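Long-range contacts in GCN5-related N-acetyltransferase (Streptococcus suis, PDB 3G3S), which belongs to the GCN5-related N-acetyltransferase family and probably transfers acetyl groups from acetyl-CoA to an unidentified amine substrate: residues Ile129-Tyr134 against Asp152-Leu157; Asp145-Tyr150 against Gly174-Ser180; Gly160-Val164 against Gln207-Cys212; Val171-Ala175 against Leu200-Ala205. All blocks are in the same frame, centred on the assembly; numbering follows the deposited sequence. Where two conformers were deposited one is given.

Contact 1: Ile129-Tyr134 against Asp152-Leu157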
loop_
_atom_site.group_PDB
_atom_site.type_symbol
_atom_site.label_atom_id
_atom_site.label_comp_id
_atom_site.label_asym_id
_atom_site.label_seq_id
_atom_site.Cartn_x
_atom_site.Cartn_y
_atom_site.Cartn_z
ATOM N N ILE A 129 -23.190 -4.034 10.098
ATOM C CA ILE A 129 -23.669 -4.527 8.824
ATOM C C ILE A 129 -23.041 -5.874 8.579
ATOM O O ILE A 129 -21.826 -6.000 8.643
ATOM C CB ILE A 129 -23.310 -3.572 7.658
ATOM C CG1 ILE A 129 -24.053 -2.236 7.800
ATOM C CG2 ILE A 129 -23.640 -4.216 6.317
ATOM C CD1 ILE A 129 -23.492 -1.102 6.894
ATOM N N ASP A 130 -23.888 -6.880 8.352
ATOM C CA ASP A 130 -23.467 -8.249 8.063
ATOM C C ASP A 130 -23.964 -8.581 6.655
ATOM O O ASP A 130 -24.431 -7.711 5.950
ATOM C CB ASP A 130 -23.999 -9.236 9.135
ATOM C CG ASP A 130 -25.525 -9.202 9.261
ATOM O OD1 ASP A 130 -26.180 -8.539 8.424
ATOM O OD2 ASP A 130 -26.072 -9.817 10.201
ATOM N N ARG A 131 -23.868 -9.837 6.259
ATOM C CA ARG A 131 -24.241 -10.274 4.923
ATOM C C ARG A 131 -25.689 -9.929 4.554
ATOM O O ARG A 131 -25.953 -9.489 3.430
ATOM C CB ARG A 131 -23.965 -11.782 4.849
ATOM C CG ARG A 131 -24.240 -12.478 3.530
ATOM C CD ARG A 131 -23.759 -13.944 3.592
ATOM N NE ARG A 131 -22.315 -14.029 3.848
ATOM C CZ ARG A 131 -21.361 -14.019 2.911
ATOM N NH1 ARG A 131 -21.673 -13.965 1.617
ATOM N NH2 ARG A 131 -20.080 -14.071 3.278
ATOM N N ASN A 132 -26.615 -10.110 5.486
ATOM C CA ASN A 132 -28.030 -9.825 5.210
ATOM C C ASN A 132 -28.355 -8.336 5.170
ATOM O O ASN A 132 -29.123 -7.901 4.318
ATOM C CB ASN A 132 -28.945 -10.571 6.198
ATOM C CG ASN A 132 -29.045 -12.063 5.895
ATOM O OD1 ASN A 132 -28.337 -12.593 5.032
ATOM N ND2 ASN A 132 -29.943 -12.745 6.599
ATOM N N LEU A 133 -27.774 -7.559 6.080
ATOM C CA LEU A 133 -27.971 -6.107 6.084
ATOM C C LEU A 133 -27.320 -5.452 4.891
ATOM O O LEU A 133 -27.843 -4.468 4.394
ATOM C CB LEU A 133 -27.486 -5.509 7.381
ATOM C CG LEU A 133 -28.398 -5.899 8.542
ATOM C CD1 LEU A 133 -27.796 -5.505 9.866
ATOM C CD2 LEU A 133 -29.765 -5.262 8.361
ATOM N N TYR A 134 -26.192 -5.996 4.438
ATOM C CA TYR A 134 -25.583 -5.536 3.189
ATOM C C TYR A 134 -26.670 -5.497 2.101
ATOM O O TYR A 134 -26.919 -4.460 1.479
ATOM C CB TYR A 134 -24.431 -6.465 2.785
ATOM C CG TYR A 134 -23.866 -6.254 1.385
ATOM C CD1 TYR A 134 -24.408 -6.923 0.302
ATOM C CD2 TYR A 134 -22.783 -5.404 1.160
ATOM C CE1 TYR A 134 -23.918 -6.743 -0.972
ATOM C CE2 TYR A 134 -22.282 -5.207 -0.124
ATOM C CZ TYR A 134 -22.853 -5.892 -1.179
ATOM O OH TYR A 134 -22.402 -5.731 -2.465
ATOM N N ASP A 152 -18.817 -6.615 -4.124
ATOM C CA ASP A 152 -19.815 -7.567 -3.645
ATOM C C ASP A 152 -19.737 -7.628 -2.132
ATOM O O ASP A 152 -18.882 -6.980 -1.532
ATOM C CB ASP A 152 -19.592 -8.951 -4.250
ATOM C CG ASP A 152 -18.198 -9.497 -4.006
ATOM O OD1 ASP A 152 -17.478 -9.024 -3.104
ATOM O OD2 ASP A 152 -17.826 -10.446 -4.725
ATOM N N VAL A 153 -20.621 -8.415 -1.528
ATOM C CA VAL A 153 -20.678 -8.581 -0.070
ATOM C C VAL A 153 -19.349 -9.063 0.543
ATOM O O VAL A 153 -18.952 -8.664 1.646
ATOM C CB VAL A 153 -21.852 -9.526 0.311
ATOM C CG1 VAL A 153 -21.643 -10.909 -0.277
ATOM C CG2 VAL A 153 -22.043 -9.588 1.825
ATOM N N GLU A 154 -18.658 -9.912 -0.204
ATOM C CA GLU A 154 -17.407 -10.493 0.212
ATOM C C GLU A 154 -16.355 -9.397 0.362
ATOM O O GLU A 154 -15.664 -9.318 1.382
ATOM C CB GLU A 154 -16.941 -11.531 -0.834
ATOM C CG GLU A 154 -18.009 -12.585 -1.250
ATOM C CD GLU A 154 -18.416 -13.465 -0.110
ATOM O OE1 GLU A 154 -17.778 -13.368 0.962
ATOM O OE2 GLU A 154 -19.339 -14.285 -0.294
ATOM N N GLN A 155 -16.231 -8.551 -0.654
ATOM C CA GLN A 155 -15.317 -7.426 -0.569
ATOM C C GLN A 155 -15.750 -6.459 0.557
ATOM O O GLN A 155 -14.916 -6.005 1.353
ATOM C CB GLN A 155 -15.243 -6.703 -1.900
ATOM C CG GLN A 155 -14.007 -5.832 -2.010
ATOM C CD GLN A 155 -13.992 -4.951 -3.234
ATOM O OE1 GLN A 155 -14.963 -4.243 -3.530
ATOM N NE2 GLN A 155 -12.856 -4.914 -3.899
ATOM N N PHE A 156 -17.046 -6.164 0.665
ATOM C CA PHE A 156 -17.483 -5.258 1.718
ATOM C C PHE A 156 -17.118 -5.810 3.079
ATOM O O PHE A 156 -16.571 -5.099 3.897
ATOM C CB PHE A 156 -18.979 -4.981 1.705
ATOM C CG PHE A 156 -19.403 -4.119 2.850
ATOM C CD1 PHE A 156 -19.214 -2.747 2.788
ATOM C CD2 PHE A 156 -19.932 -4.679 4.012
ATOM C CE1 PHE A 156 -19.553 -1.924 3.840
ATOM C CE2 PHE A 156 -20.289 -3.862 5.085
ATOM C CZ PHE A 156 -20.068 -2.480 5.002
ATOM N N LEU A 157 -17.411 -7.080 3.323
ATOM C CA LEU A 157 -17.078 -7.664 4.628
ATOM C C LEU A 157 -15.562 -7.748 4.856
ATOM O O LEU A 157 -15.091 -7.590 5.961
ATOM C CB LEU A 157 -17.735 -9.049 4.783
ATOM C CG LEU A 157 -19.251 -9.073 4.964
ATOM C CD1 LEU A 157 -19.771 -10.493 5.063
ATOM C CD2 LEU A 157 -19.658 -8.274 6.195
#
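Ile129 opens the contact just ahead of helix 131-139. Its CB points toward the other segment, its CG2 packs 3.6 Å from Phe156 CE2, and its carbonyl O lies 4.0 Å from Leu157 CD2. The CA-to-CB bond of Asp130 points away, and the residue is the N-cap: its OD1 accepts a 3.0 Å hydrogen bond from Leu133 N. Asp152 does the same for the second helix, with Gln155 N 2.8 Å from Asp152 OD1, so both helices start here under matching aspartate caps. On the solvent-exposed side, Arg131 reaches across to form a salt bridge. Arg131 NH1 donates to Glu154 OE2 at 3.0 Å, while a weak second bond runs from Arg131 NH2 to Glu154 OE1 at 3.3 Å. Val153 CG2 covers one face of the guanidinium, which is thus backed by an apolar side chain. Tyr134, one turn on, fills the buried side. Its ring lies against Val153 in a CH-pi contact, with Val153 CA 3.7 Å from the ring centroid, and Tyr134 CE2 touches Phe156 CB at 3.8 Å. The contact thus pairs the two helices that follow strand 125-128, which corresponds to the first strand of the GNAT core. Ile129, just before its helix, pairs by backbone with Gly162; Tyr150, in the preceding loop, meets the Phe156 ring edge-to-face, and Phe156 itself rests on Ser176 and Ser177 of strand 170-181.

Contact 2: Asp145-Tyr150 against Gly174-Ser180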
loop_
_atom_site.group_PDB
_atom_site.type_symbol
_atom_site.label_atom_id
_atom_site.label_comp_id
_atom_site.label_asym_id
_atom_site.label_seq_id
_atom_site.Cartn_x
_atom_site.Cartn_y
_atom_site.Cartn_z
ATOM N N ASP A 145 -25.316 3.712 -0.840
ATOM C CA ASP A 145 -23.909 4.101 -0.744
ATOM C C ASP A 145 -23.229 3.639 0.545
ATOM O O ASP A 145 -22.007 3.737 0.667
ATOM C CB ASP A 145 -23.762 5.613 -0.878
ATOM C CG ASP A 145 -24.065 6.098 -2.274
ATOM O OD1 ASP A 145 -24.029 5.275 -3.218
ATOM O OD2 ASP A 145 -24.334 7.306 -2.414
ATOM N N LEU A 146 -24.002 3.143 1.505
ATOM C CA LEU A 146 -23.392 2.590 2.722
ATOM C C LEU A 146 -22.483 1.372 2.391
ATOM O O LEU A 146 -21.467 1.145 3.047
ATOM C CB LEU A 146 -24.470 2.202 3.717
ATOM C CG LEU A 146 -25.262 3.354 4.336
ATOM C CD1 LEU A 146 -26.346 2.826 5.263
ATOM C CD2 LEU A 146 -24.319 4.323 5.055
ATOM N N VAL A 147 -22.869 0.600 1.363
ATOM C CA VAL A 147 -22.156 -0.593 0.949
ATOM C C VAL A 147 -21.940 -0.759 -0.553
ATOM O O VAL A 147 -21.126 -1.591 -0.946
ATOM C CB VAL A 147 -22.924 -1.851 1.394
ATOM C CG1 VAL A 147 -23.240 -1.779 2.877
ATOM C CG2 VAL A 147 -24.209 -2.049 0.598
ATOM N N GLY A 148 -22.646 0.027 -1.363
ATOM C CA GLY A 148 -22.656 -0.145 -2.830
ATOM C C GLY A 148 -21.399 0.101 -3.619
ATOM O O GLY A 148 -21.346 -0.228 -4.811
ATOM N N ASN A 149 -20.388 0.698 -3.004
ATOM C CA ASN A 149 -19.154 0.942 -3.714
ATOM C C ASN A 149 -18.258 -0.274 -3.747
ATOM O O ASN A 149 -17.321 -0.307 -4.517
ATOM C CB ASN A 149 -18.431 2.133 -3.102
ATOM C CG ASN A 149 -19.160 3.401 -3.358
ATOM O OD1 ASN A 149 -19.412 3.751 -4.513
ATOM N ND2 ASN A 149 -19.542 4.086 -2.300
ATOM N N TYR A 150 -18.558 -1.271 -2.926
ATOM C CA TYR A 150 -17.776 -2.484 -2.889
ATOM C C TYR A 150 -18.283 -3.412 -4.015
ATOM O O TYR A 150 -19.439 -3.352 -4.391
ATOM C CB TYR A 150 -17.807 -3.093 -1.477
ATOM C CG TYR A 150 -17.049 -2.188 -0.522
ATOM C CD1 TYR A 150 -17.629 -1.017 -0.054
ATOM C CD2 TYR A 150 -15.728 -2.456 -0.153
ATOM C CE1 TYR A 150 -16.943 -0.137 0.797
ATOM C CE2 TYR A 150 -15.027 -1.571 0.705
ATOM C CZ TYR A 150 -15.666 -0.409 1.165
ATOM O OH TYR A 150 -15.040 0.512 1.969
ATOM N N GLY A 174 -27.733 4.748 9.065
ATOM C CA GLY A 174 -26.505 3.981 8.999
ATOM C C GLY A 174 -25.284 4.844 8.775
ATOM O O GLY A 174 -25.364 5.987 8.239
ATOM N N ALA A 175 -24.157 4.321 9.255
ATOM C CA ALA A 175 -22.848 4.955 9.106
ATOM C C ALA A 175 -21.944 3.850 8.635
ATOM O O ALA A 175 -21.822 2.824 9.303
ATOM C CB ALA A 175 -22.348 5.524 10.403
ATOM N N SER A 176 -21.327 4.020 7.476
ATOM C CA SER A 176 -20.536 2.933 6.890
ATOM C C SER A 176 -19.388 3.440 6.043
ATOM O O SER A 176 -19.228 4.633 5.828
ATOM C CB SER A 176 -21.450 2.013 6.048
ATOM O OG SER A 176 -20.767 0.909 5.490
ATOM N N SER A 177 -18.559 2.507 5.604
ATOM C CA SER A 177 -17.419 2.837 4.819
ATOM C C SER A 177 -17.818 3.035 3.357
ATOM O O SER A 177 -18.189 2.077 2.700
ATOM C CB SER A 177 -16.393 1.720 4.913
ATOM O OG SER A 177 -16.995 0.480 4.651
ATOM N N TYR A 178 -17.755 4.273 2.881
ATOM C CA TYR A 178 -17.961 4.563 1.448
ATOM C C TYR A 178 -16.781 4.007 0.629
ATOM O O TYR A 178 -16.905 3.578 -0.567
ATOM C CB TYR A 178 -18.023 6.070 1.273
ATOM C CG TYR A 178 -18.344 6.542 -0.150
ATOM C CD1 TYR A 178 -19.678 6.684 -0.574
ATOM C CD2 TYR A 178 -17.344 6.895 -1.028
ATOM C CE1 TYR A 178 -19.981 7.137 -1.866
ATOM C CE2 TYR A 178 -17.646 7.345 -2.339
ATOM C CZ TYR A 178 -18.960 7.466 -2.738
ATOM O OH TYR A 178 -19.240 7.917 -4.018
ATOM N N ALA A 179 -15.622 4.053 1.281
ATOM C CA ALA A 179 -14.365 3.551 0.789
ATOM C C ALA A 179 -13.464 3.202 1.986
ATOM O O ALA A 179 -13.706 3.601 3.149
ATOM C CB ALA A 179 -13.682 4.588 -0.109
ATOM N N SER A 180 -12.423 2.465 1.643
ATOM C CA SER A 180 -11.385 1.963 2.540
ATOM C C SER A 180 -10.022 2.213 1.932
ATOM O O SER A 180 -9.850 2.104 0.702
ATOM C CB SER A 180 -11.505 0.443 2.687
ATOM O OG SER A 180 -12.779 0.057 3.073
HETATM O O HOH W 1 -19.987 1.805 -0.061
#
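Two short hydrogen bonds lead here: Ser176 OG donates to Leu146 O at 2.6 Å, and Tyr150 OH donates to Ser180 OG, also at 2.6 Å. They tie the loop between helices 131-139 and 153-159 to strand 170-181, a strand of the GNAT sheet that lies between 162-167 and 184-191 and turns a corner at Tyr178. The segment ends in a type I beta turn, Val147 to Tyr150, and the ends of the Leu146 and Tyr150 side chains both come near the strand. Around the Tyr150 hydroxyl the network extends: Ser177 OG gives it a weak 3.3 Å bond, though the stronger partner of that serine is Leu161 N, and Ser180 OG is also bonded to Leu159 O. A water joins the segments as well, donating to Asp145 O at 2.9 Å and accepting from Asn149 N at 3.2 Å, with a weak link to Ser177 O at 3.3 Å. Asn149 ND2 makes a weak 3.2 Å bond to Tyr178 O and lies over one face of the Tyr178 ring, 3.1 Å from Tyr178 CE1. The far end of that ring is held by Tyr178 OH bonding to Ser51. Beyond the polar part, Leu146 CD2 packs 3.8 Å from Ser176 CB. The same methyl sits 3.7 Å from Gly174 O, where the glycine matters: a CB on Gly174 would fall only 2.6 Å from Leu146 CD1.

Contact 3: Gly160-Val164 against Gln207-Cys212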
loop_
_atom_site.group_PDB
_atom_site.type_symbol
_atom_site.label_atom_id
_atom_site.label_comp_id
_atom_site.label_asym_id
_atom_site.label_seq_id
_atom_site.Cartn_x
_atom_site.Cartn_y
_atom_site.Cartn_z
ATOM N N GLY A 160 -14.560 -3.379 4.068
ATOM C CA GLY A 160 -15.434 -2.327 4.550
ATOM C C GLY A 160 -15.835 -2.559 5.987
ATOM O O GLY A 160 -15.506 -3.580 6.582
ATOM N N LEU A 161 -16.580 -1.607 6.525
ATOM C CA LEU A 161 -17.051 -1.656 7.889
ATOM C C LEU A 161 -18.234 -0.690 7.992
ATOM O O LEU A 161 -18.191 0.440 7.459
ATOM C CB LEU A 161 -15.933 -1.229 8.846
ATOM C CG LEU A 161 -16.281 -1.250 10.340
ATOM C CD1 LEU A 161 -16.557 -2.684 10.761
ATOM C CD2 LEU A 161 -15.177 -0.629 11.168
ATOM N N GLY A 162 -19.289 -1.125 8.671
ATOM C CA GLY A 162 -20.429 -0.256 8.856
ATOM C C GLY A 162 -21.434 -0.749 9.854
ATOM O O GLY A 162 -21.405 -1.907 10.277
ATOM N N CYS A 163 -22.312 0.158 10.249
ATOM C CA CYS A 163 -23.400 -0.190 11.135
ATOM C C CYS A 163 -24.676 0.605 10.805
ATOM O O CYS A 163 -24.634 1.698 10.231
ATOM C CB CYS A 163 -22.984 -0.025 12.585
ATOM S SG CYS A 163 -22.789 1.587 13.064
ATOM N N VAL A 164 -25.801 0.009 11.178
ATOM C CA VAL A 164 -27.121 0.517 10.891
ATOM C C VAL A 164 -28.008 0.533 12.117
ATOM O O VAL A 164 -27.766 -0.193 13.068
ATOM C CB VAL A 164 -27.805 -0.352 9.808
ATOM C CG1 VAL A 164 -27.073 -0.202 8.530
ATOM C CG2 VAL A 164 -27.845 -1.812 10.215
ATOM N N GLN A 207 -20.690 5.149 16.873
ATOM C CA GLN A 207 -20.385 3.712 16.950
ATOM C C GLN A 207 -19.356 3.284 15.930
ATOM O O GLN A 207 -18.442 2.528 16.235
ATOM C CB GLN A 207 -21.660 2.913 16.720
ATOM C CG GLN A 207 -21.562 1.367 16.758
ATOM C CD GLN A 207 -21.454 0.831 18.163
ATOM O OE1 GLN A 207 -20.435 1.017 18.826
ATOM N NE2 GLN A 207 -22.490 0.148 18.617
ATOM N N LEU A 208 -19.534 3.735 14.690
ATOM C CA LEU A 208 -18.588 3.398 13.627
ATOM C C LEU A 208 -17.173 3.886 13.963
ATOM O O LEU A 208 -16.211 3.130 13.813
ATOM C CB LEU A 208 -19.048 3.994 12.291
ATOM C CG LEU A 208 -18.143 3.732 11.082
ATOM C CD1 LEU A 208 -17.900 2.247 10.902
ATOM C CD2 LEU A 208 -18.714 4.361 9.819
ATOM N N ILE A 209 -17.064 5.142 14.404
ATOM C CA ILE A 209 -15.778 5.753 14.787
ATOM C C ILE A 209 -15.148 4.860 15.843
ATOM O O ILE A 209 -14.020 4.427 15.701
ATOM C CB ILE A 209 -15.962 7.200 15.307
ATOM C CG1 ILE A 209 -16.362 8.124 14.145
ATOM C CG2 ILE A 209 -14.661 7.729 16.020
ATOM C CD1 ILE A 209 -16.850 9.522 14.518
ATOM N N LEU A 210 -15.906 4.541 16.892
ATOM C CA LEU A 210 -15.416 3.658 17.964
ATOM C C LEU A 210 -14.964 2.288 17.446
ATOM O O LEU A 210 -13.931 1.763 17.874
ATOM C CB LEU A 210 -16.485 3.489 19.047
ATOM C CG LEU A 210 -16.705 4.679 19.967
ATOM C CD1 LEU A 210 -17.975 4.477 20.793
ATOM C CD2 LEU A 210 -15.491 4.900 20.889
ATOM N N ALA A 211 -15.726 1.729 16.506
ATOM C CA ALA A 211 -15.371 0.465 15.874
ATOM C C ALA A 211 -14.038 0.590 15.118
ATOM O O ALA A 211 -13.198 -0.330 15.140
ATOM C CB ALA A 211 -16.476 0.021 14.924
ATOM N N CYS A 212 -13.866 1.715 14.426
ATOM C CA CYS A 212 -12.641 1.997 13.686
ATOM C C CYS A 212 -11.445 2.107 14.595
ATOM O O CYS A 212 -10.451 1.416 14.412
ATOM C CB CYS A 212 -12.780 3.289 12.900
ATOM S SG CYS A 212 -13.743 3.001 11.386
#
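This is apolar helix-on-sheet packing: helix 200-214 packs against the start of strand 162-167, on the face of the GNAT sheet away from helices 131-139 and 153-159. Over these short segments the axes come within 8.4 Å, and their N-to-C directions differ by 151°, so helix and strand run roughly antiparallel. Leu161 does most of the work. Its CB points toward the helix, and its CG meets Leu208 CD1 at 3.9 Å, while Leu161 CD2 reaches Ala211 CB at 4.0 Å and Cys212 SG at 3.9 Å. The leucine therefore bridges residues about one helical turn apart. Two residues further along the chain, inside the strand, Cys163 again faces the helix and places its SG 3.9 Å from Gln207 CG. Between them Gly162 has no side chain; its CA lies 4.1 Å from Leu208 CD1, and its CA sits nearest that of Leu208 at 6.3 Å. Val164 looks the other way, resting on Leu133 and Cys137 of helix 131-139, which shows the strand sandwiched between two helical layers. Leu208 also packs on Ile185 and Ile187 of strand 184-191, spreading the helix over several strands. With methyls, methylenes and thiols as the meeting groups, cohesion here comes from close packing and burial of apolar surface, while backbone bonds of the strand-side segment go to Ser177, Ala175 and Ile129.

Contact 4: Val171-Ala175 against Leu200-Ala205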
loop_
_atom_site.group_PDB
_atom_site.type_symbol
_atom_site.label_atom_id
_atom_site.label_comp_id
_atom_site.label_asym_id
_atom_site.label_seq_id
_atom_site.Cartn_x
_atom_site.Cartn_y
_atom_site.Cartn_z
ATOM N N VAL A 171 -34.317 -0.735 8.335
ATOM C CA VAL A 171 -33.115 0.042 8.431
ATOM C C VAL A 171 -33.563 1.467 8.200
ATOM O O VAL A 171 -34.174 1.767 7.169
ATOM C CB VAL A 171 -32.066 -0.366 7.380
ATOM C CG1 VAL A 171 -30.916 0.651 7.342
ATOM C CG2 VAL A 171 -31.572 -1.782 7.683
ATOM N N VAL A 172 -33.286 2.328 9.179
ATOM C CA VAL A 172 -33.664 3.743 9.101
ATOM C C VAL A 172 -32.479 4.717 9.132
ATOM O O VAL A 172 -32.669 5.902 8.885
ATOM C CB VAL A 172 -34.688 4.085 10.204
ATOM C CG1 VAL A 172 -35.935 3.210 10.046
ATOM C CG2 VAL A 172 -34.082 3.926 11.588
ATOM N N SER A 173 -31.276 4.240 9.459
ATOM C CA SER A 173 -30.097 5.089 9.469
ATOM C C SER A 173 -28.876 4.186 9.461
ATOM O O SER A 173 -28.969 2.985 9.795
ATOM C CB SER A 173 -30.082 6.025 10.702
ATOM O OG SER A 173 -29.003 6.943 10.571
ATOM N N GLY A 174 -27.733 4.748 9.065
ATOM C CA GLY A 174 -26.505 3.981 8.999
ATOM C C GLY A 174 -25.284 4.844 8.775
ATOM O O GLY A 174 -25.364 5.987 8.239
ATOM N N ALA A 175 -24.157 4.321 9.255
ATOM C CA ALA A 175 -22.848 4.955 9.106
ATOM C C ALA A 175 -21.944 3.850 8.635
ATOM O O ALA A 175 -21.822 2.824 9.303
ATOM C CB ALA A 175 -22.348 5.524 10.403
ATOM N N LEU A 200 -30.091 10.053 15.066
ATOM C CA LEU A 200 -29.699 8.717 14.709
ATOM C C LEU A 200 -28.330 8.687 14.005
ATOM O O LEU A 200 -27.503 7.810 14.278
ATOM C CB LEU A 200 -30.780 8.063 13.849
ATOM C CG LEU A 200 -32.177 7.906 14.484
ATOM C CD1 LEU A 200 -33.091 7.111 13.588
ATOM C CD2 LEU A 200 -32.144 7.264 15.864
ATOM N N ALA A 201 -28.108 9.620 13.088
ATOM C CA ALA A 201 -26.837 9.709 12.350
ATOM C C ALA A 201 -25.615 9.773 13.285
ATOM O O ALA A 201 -24.622 9.074 13.099
ATOM C CB ALA A 201 -26.861 10.941 11.423
ATOM N N LYS A 202 -25.755 10.600 14.309
ATOM C CA LYS A 202 -24.766 10.865 15.342
ATOM C C LYS A 202 -24.457 9.598 16.151
ATOM O O LYS A 202 -23.309 9.310 16.452
ATOM C CB LYS A 202 -25.360 11.974 16.209
ATOM C CG LYS A 202 -24.518 12.604 17.260
ATOM C CD LYS A 202 -25.339 13.709 18.001
ATOM C CE LYS A 202 -26.479 13.135 18.886
ATOM N NZ LYS A 202 -27.529 14.129 19.320
ATOM N N ALA A 203 -25.490 8.827 16.473
ATOM C CA ALA A 203 -25.311 7.589 17.200
ATOM C C ALA A 203 -24.579 6.531 16.369
ATOM O O ALA A 203 -23.678 5.866 16.882
ATOM C CB ALA A 203 -26.677 7.046 17.684
ATOM N N CYS A 204 -24.974 6.331 15.112
ATOM C CA CYS A 204 -24.293 5.322 14.296
ATOM C C CYS A 204 -22.902 5.791 13.855
ATOM O O CYS A 204 -22.039 4.958 13.626
ATOM C CB CYS A 204 -25.156 4.862 13.094
ATOM S SG CYS A 204 -25.858 6.149 12.070
ATOM N N ALA A 205 -22.708 7.105 13.696
ATOM C CA ALA A 205 -21.407 7.657 13.366
ATOM C C ALA A 205 -20.499 7.437 14.558
ATOM O O ALA A 205 -19.384 6.953 14.406
ATOM C CB ALA A 205 -21.506 9.113 13.052
#
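Apolar packing comes first. At one end Val172 CG2 meets Leu200 CD1 at 3.9 Å, with Ser173 CB 3.8 Å from Leu200 CB; at the other, Ala175 CB lies 3.9 Å from Cys204 SG. The alanine, glycine and serine of the strand allow close backbone approach: the Ala175 methyl CB comes within 3.3 Å of Cys204 O, the axes of strand 171-175 and helix 200-205 approach to 6.9 Å at 37°, and the CA atoms of Ala175 and Ala205 are 5.2 Å apart. Among polar atoms, Ser173 OG sits 3.6 Å from Cys204 SG, but its hydrogen bonds go to Thr191 OG1 and Asp190 O. Val172 and Ser173 form a classic beta bulge opposite Ile165. Leu200 starts the helix that, in GNAT enzymes, follows the glycine-rich loop binding the acetyl-CoA pyrophosphate, probably so here. Val172 and Leu200 make the bulkier end; from Ser173 to Ala175, facing Cys204 and Ala205, tightness rests on small size, with Ser173 keeping its polarity for the sheet.

All four contacts build the GNAT core around neighbouring strands 162-167 and 170-181. Contacts 1 and 2, with centres 10 Å apart, lie on one side of the sheet; they cross along the chain, and Phe156 and Tyr134 of contact 1 touch Ser176 and Val147 of contact 2. Contacts 3 and 4, also 10 Å apart, put helix 200-214 on the other side, contact 4 being nested in the loop closed by contact 3. Contact 1 closes before either opens, and contacts 2 and 4 share Gly174 and Ala175. Backbone pairing of Cys163 with Ala175 joins the two strands, so both helical layers are fixed on one continuous sheet.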